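Local coordinates for protein CT398 (Chlamydia trachomatis, PDB 4ILO) that is of unknown function but pairs a long coiled-coil hairpin with a zinc ribbon domain, and may bind DNA or RNA, at residues 200-203 with 204-207. Sequence-based numbering, arbitrary orientation.
With ZN (zinc ion), chain C.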
# COMPACT_ATOMS: atom_id res chain seq x y z
N ARG A 200 11.58 -44.24 10.30
CA ARG A 200 12.45 -44.15 11.47
C ARG A 200 13.10 -42.76 11.65
O ARG A 200 14.10 -42.64 12.38
CB ARG A 200 13.50 -45.26 11.46
CG ARG A 200 12.92 -46.69 11.38
CD ARG A 200 13.95 -47.68 11.96
NE ARG A 200 13.73 -49.09 11.61
CZ ARG A 200 12.86 -49.90 12.21
NH1 ARG A 200 12.09 -49.43 13.18
NH2 ARG A 200 12.75 -51.18 11.83
N VAL A 201 12.58 -41.69 11.00
CA VAL A 201 13.01 -40.32 11.28
C VAL A 201 11.84 -39.49 11.79
O VAL A 201 10.67 -39.87 11.69
CB VAL A 201 13.70 -39.62 10.07
CG1 VAL A 201 14.65 -40.56 9.36
CG2 VAL A 201 12.68 -39.08 9.07
N CYS A 202 12.17 -38.33 12.38
CA CYS A 202 11.17 -37.34 12.75
C CYS A 202 10.62 -36.74 11.47
O CYS A 202 11.39 -36.28 10.63
CB CYS A 202 11.82 -36.25 13.60
SG CYS A 202 10.77 -34.85 14.01
N SER A 203 9.30 -36.78 11.29
CA SER A 203 8.75 -36.24 10.06
C SER A 203 8.63 -34.72 10.10
O SER A 203 8.39 -34.10 9.07
CB SER A 203 7.41 -36.90 9.74
OG SER A 203 6.39 -36.47 10.60
N GLY A 204 8.83 -34.12 11.26
CA GLY A 204 8.94 -32.68 11.37
C GLY A 204 10.27 -32.11 10.88
O GLY A 204 10.28 -31.12 10.16
N CYS A 205 11.39 -32.72 11.27
CA CYS A 205 12.71 -32.19 10.92
C CYS A 205 13.54 -33.15 10.07
O CYS A 205 14.57 -32.73 9.53
CB CYS A 205 13.49 -31.83 12.20
SG CYS A 205 14.14 -33.23 13.21
N HIS A 206 13.11 -34.41 9.93
CA HIS A 206 13.75 -35.46 9.12
C HIS A 206 15.03 -36.00 9.72
O HIS A 206 15.82 -36.65 9.04
CB HIS A 206 13.93 -35.07 7.64
CG HIS A 206 12.63 -34.98 6.89
ND1 HIS A 206 11.41 -35.25 7.47
CD2 HIS A 206 12.37 -34.66 5.60
CE1 HIS A 206 10.45 -35.08 6.58
NE2 HIS A 206 11.00 -34.73 5.44
N ILE A 207 15.26 -35.81 10.99
CA ILE A 207 16.43 -36.37 11.65
C ILE A 207 16.05 -37.73 12.26
O ILE A 207 14.99 -37.87 12.89
CB ILE A 207 17.02 -35.36 12.66
CG1 ILE A 207 17.48 -34.09 11.87
CG2 ILE A 207 18.16 -35.97 13.48
CD1 ILE A 207 18.21 -33.02 12.70
ZN ZN C . 12.41 -33.43 14.77
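Cys202 and Cys205, the two cysteines of a CxxC motif, grip one zinc ion from the two ends of a tight turn through Ser203 and Gly204, a zinc knuckle. Each SG lies 2.3 Å from the metal, and the two sulfurs stand 3.8 Å apart as neighbouring corners of its coordination shell; Cys226 and Cys229 complete the four-cysteine site. The thiolates reach the ion by different rotations: Cys202 extends SG opposite its own N (chi1 174°), whereas Cys205 folds its sulfur back over its main chain, flanked by N and C (chi1 73°).

Backbone N-H groups turn toward both sulfurs. Cys205 N donates to Cys202 SG at 3.5 Å, and Ile207 N makes a weak bond to Cys205 SG; such N-H···S bonds would be expected to disperse some of the negative charge on the thiolates. The turn is closed by main-chain bonds. Cys202 N donates to Ile207 O (2.9 Å, 177°), and His206 N to Cys202 O at 2.6 Å. The same oxygen takes a second, weak bond from His206 ND1 (3.3 Å), so the imidazole meets it edge-on, near the ring plane.

Nonpolar contact is slight: Val201 lays CG2 against the His206 backbone, 3.8 Å from CA.

The knuckle follows directly on strand 201-202, an outermost strand of the ribbon's small sheet, antiparallel to strand 194-198. Cys202 and Ser203 touch Val195 there, and Ser203 OG hydrogen-bonds to Pro196 O. Beyond Ile207, whose side chain meets His228, the chain runs on to helix 211-219, which Arg200 reaches through a salt bridge to Glu214.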